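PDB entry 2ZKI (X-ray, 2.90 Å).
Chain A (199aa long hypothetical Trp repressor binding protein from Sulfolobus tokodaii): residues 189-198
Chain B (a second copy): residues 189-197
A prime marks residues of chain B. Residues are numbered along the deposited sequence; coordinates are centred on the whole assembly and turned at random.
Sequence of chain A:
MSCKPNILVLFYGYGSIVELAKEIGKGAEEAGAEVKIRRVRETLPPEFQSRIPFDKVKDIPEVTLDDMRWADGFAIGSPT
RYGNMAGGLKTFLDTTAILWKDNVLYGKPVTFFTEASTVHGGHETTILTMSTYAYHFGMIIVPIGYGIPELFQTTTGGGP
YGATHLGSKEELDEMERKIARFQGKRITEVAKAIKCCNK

Chain A 189-198: EVAKAIKCCN
Chain B, residues 189-197: EVAKAIKCC

No hydrogen bond crosses this contact; the same segment of two copies meets mainly through apolar packing of Ala193, Ile194, Val190 and Cys197 with their copies. Residues 189-195 are helical in both chains, phi/psi mostly near -70/-40, with Lys192 at -78/-20 and Lys195 at -74/-59. Each helix begins earlier in its chain. Backbone hydrogen bonds run from N of residue i+4 to O of residue i, such as Ile194 N to Val190 O at 3.2 Å and Cys196′ N to Lys192′ O at 3.0 Å. The helix axes approach to 8.4 Å, and their N-to-C directions differ by 110°.

Ala193 faces its own copy. The CA atoms of Ala193 and Ala193′ lie 5.5 Å apart, and both CB atoms point toward the other chain. Ala193 O comes within 3.4 Å of Ala193′ CB. The methyl side chain suits such close backbones.

Ile194 and Ile194′ have chi1 and chi2 m. Their CA-to-CB bonds point sideways and away respectively, yet these long side chains bring their ends nearer. Ile194 CD1 lies 4.0 Å from Ala193′ CB and 4.3 Å from Val190′ CG1. Ile194′ CD1 is likewise 4.0 Å from Ala193 CB and 4.3 Å from Val190 CG1. Both valines are buried, with chi1 t.

Cys197 and Cys197′ also pair in register, CA to CA 5.5 Å. Both have chi1 t and point toward the partner. The contacts are unequal. Cys197 SG lies 3.5 Å from both Cys196′ C and Cys197′ N and 3.6 Å from Ala193′ O, whereas Cys197′ SG lies 3.9 Å from Ala193 CA and 4.0 Å from Lys192 CD. The sulfurs form no disulfide with each other.

Exposed Asn198, chi1 m, and Lys192, chi1 p, lie at the edge. Asn198 ND2 is 3.6 Å from Lys192′ CE. Lys192′ has chi1 to chi3 t and chi4 p. Together the stretches bury 463 Å².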

# COMPACT_ATOMS: atom_id res chain seq x y z
N GLU A 189 4.35 -12.87 -22.34
CA GLU A 189 3.34 -12.36 -23.27
C GLU A 189 3.35 -10.84 -23.36
O GLU A 189 3.24 -10.27 -24.45
CB GLU A 189 1.95 -12.86 -22.89
CG GLU A 189 1.70 -14.32 -23.24
CD GLU A 189 0.27 -14.76 -22.99
OE1 GLU A 189 -0.24 -14.56 -21.87
OE2 GLU A 189 -0.35 -15.33 -23.92
N VAL A 190 3.49 -10.18 -22.21
CA VAL A 190 3.52 -8.72 -22.15
C VAL A 190 4.87 -8.21 -22.66
O VAL A 190 4.93 -7.15 -23.30
CB VAL A 190 3.26 -8.21 -20.71
CG1 VAL A 190 3.06 -6.70 -20.69
CG2 VAL A 190 2.04 -8.90 -20.11
N ALA A 191 5.93 -8.96 -22.40
CA ALA A 191 7.28 -8.59 -22.80
C ALA A 191 7.44 -8.50 -24.32
O ALA A 191 8.04 -7.55 -24.83
CB ALA A 191 8.29 -9.56 -22.22
N LYS A 192 6.89 -9.48 -25.03
CA LYS A 192 6.96 -9.49 -26.50
C LYS A 192 5.96 -8.54 -27.15
O LYS A 192 6.14 -8.15 -28.30
CB LYS A 192 6.86 -10.92 -27.06
CG LYS A 192 5.58 -11.69 -26.75
CD LYS A 192 4.58 -11.66 -27.91
CE LYS A 192 4.99 -12.62 -29.04
NZ LYS A 192 3.91 -12.74 -30.07
N ALA A 193 4.92 -8.17 -26.41
CA ALA A 193 3.93 -7.21 -26.90
C ALA A 193 4.49 -5.79 -26.93
O ALA A 193 4.19 -5.01 -27.83
CB ALA A 193 2.66 -7.27 -26.06
N ILE A 194 5.32 -5.46 -25.94
CA ILE A 194 5.95 -4.14 -25.85
C ILE A 194 7.13 -4.03 -26.82
O ILE A 194 7.27 -3.03 -27.52
CB ILE A 194 6.41 -3.81 -24.40
CG1 ILE A 194 5.21 -3.76 -23.44
CG2 ILE A 194 7.21 -2.50 -24.34
CD1 ILE A 194 4.27 -2.56 -23.60
N LYS A 195 7.95 -5.08 -26.87
CA LYS A 195 9.16 -5.09 -27.69
C LYS A 195 8.86 -5.25 -29.19
O LYS A 195 9.23 -4.38 -29.99
CB LYS A 195 10.10 -6.20 -27.22
CG LYS A 195 11.46 -6.22 -27.91
CD LYS A 195 12.21 -7.50 -27.57
CE LYS A 195 13.63 -7.47 -28.11
NZ LYS A 195 14.38 -8.71 -27.78
N CYS A 196 8.19 -6.34 -29.55
CA CYS A 196 8.03 -6.74 -30.95
C CYS A 196 6.96 -5.96 -31.71
O CYS A 196 7.21 -5.49 -32.82
CB CYS A 196 7.74 -8.24 -31.05
SG CYS A 196 8.85 -9.27 -30.07
N CYS A 197 5.78 -5.84 -31.11
CA CYS A 197 4.61 -5.24 -31.76
C CYS A 197 4.87 -3.85 -32.36
O CYS A 197 4.42 -3.55 -33.47
CB CYS A 197 3.43 -5.21 -30.79
SG CYS A 197 1.82 -5.01 -31.57
N ASN A 198 5.60 -3.01 -31.62
CA ASN A 198 5.98 -1.68 -32.10
C ASN A 198 7.47 -1.40 -31.94
O ASN A 198 8.09 -0.78 -32.80
CB ASN A 198 5.16 -0.58 -31.39
CG ASN A 198 3.67 -0.72 -31.63
OD1 ASN A 198 3.01 -1.55 -31.00
ND2 ASN A 198 3.13 0.10 -32.53
N GLU B 189 -0.23 4.13 -25.87
CA GLU B 189 0.92 3.37 -26.37
C GLU B 189 0.91 1.92 -25.89
O GLU B 189 1.20 1.01 -26.67
CB GLU B 189 2.23 4.05 -25.96
CG GLU B 189 2.53 5.36 -26.70
CD GLU B 189 3.79 6.05 -26.19
OE1 GLU B 189 4.08 5.97 -24.98
OE2 GLU B 189 4.48 6.69 -27.01
N VAL B 190 0.58 1.72 -24.62
CA VAL B 190 0.57 0.39 -24.01
C VAL B 190 -0.65 -0.43 -24.46
O VAL B 190 -0.53 -1.62 -24.75
CB VAL B 190 0.67 0.45 -22.46
CG1 VAL B 190 0.68 -0.95 -21.85
CG2 VAL B 190 1.93 1.21 -22.04
N ALA B 191 -1.82 0.21 -24.53
CA ALA B 191 -3.04 -0.44 -25.00
C ALA B 191 -2.93 -0.90 -26.45
O ALA B 191 -3.44 -1.97 -26.80
CB ALA B 191 -4.24 0.48 -24.82
N LYS B 192 -2.27 -0.09 -27.28
CA LYS B 192 -2.02 -0.42 -28.68
C LYS B 192 -1.09 -1.63 -28.81
O LYS B 192 -1.28 -2.48 -29.68
CB LYS B 192 -1.42 0.80 -29.40
CG LYS B 192 -1.28 0.64 -30.91
CD LYS B 192 -0.51 1.81 -31.52
CE LYS B 192 -0.11 1.54 -32.96
NZ LYS B 192 -1.27 1.51 -33.90
N ALA B 193 -0.09 -1.70 -27.93
CA ALA B 193 0.87 -2.80 -27.91
C ALA B 193 0.20 -4.15 -27.60
O ALA B 193 0.54 -5.16 -28.20
CB ALA B 193 1.99 -2.52 -26.92
N ILE B 194 -0.75 -4.14 -26.66
CA ILE B 194 -1.46 -5.36 -26.25
C ILE B 194 -2.51 -5.79 -27.29
O ILE B 194 -2.65 -6.97 -27.58
CB ILE B 194 -2.11 -5.23 -24.84
CG1 ILE B 194 -1.13 -4.64 -23.82
CG2 ILE B 194 -2.68 -6.57 -24.37
CD1 ILE B 194 0.11 -5.49 -23.54
N LYS B 195 -3.22 -4.81 -27.84
CA LYS B 195 -4.29 -5.06 -28.81
C LYS B 195 -3.77 -5.53 -30.17
O LYS B 195 -4.21 -6.56 -30.69
CB LYS B 195 -5.17 -3.82 -28.97
CG LYS B 195 -6.42 -4.03 -29.82
CD LYS B 195 -7.10 -2.71 -30.16
CE LYS B 195 -8.32 -2.91 -31.05
NZ LYS B 195 -9.45 -3.58 -30.33
N CYS B 196 -2.83 -4.77 -30.75
CA CYS B 196 -2.36 -5.00 -32.12
C CYS B 196 -1.36 -6.16 -32.26
O CYS B 196 -0.84 -6.41 -33.35
CB CYS B 196 -1.76 -3.71 -32.69
SG CYS B 196 -2.86 -2.25 -32.64
N CYS B 197 -1.10 -6.86 -31.15
CA CYS B 197 -0.11 -7.95 -31.12
C CYS B 197 -0.67 -9.24 -31.73
O CYS B 197 -1.72 -9.73 -31.32
CB CYS B 197 0.37 -8.19 -29.69
SG CYS B 197 1.83 -9.25 -29.53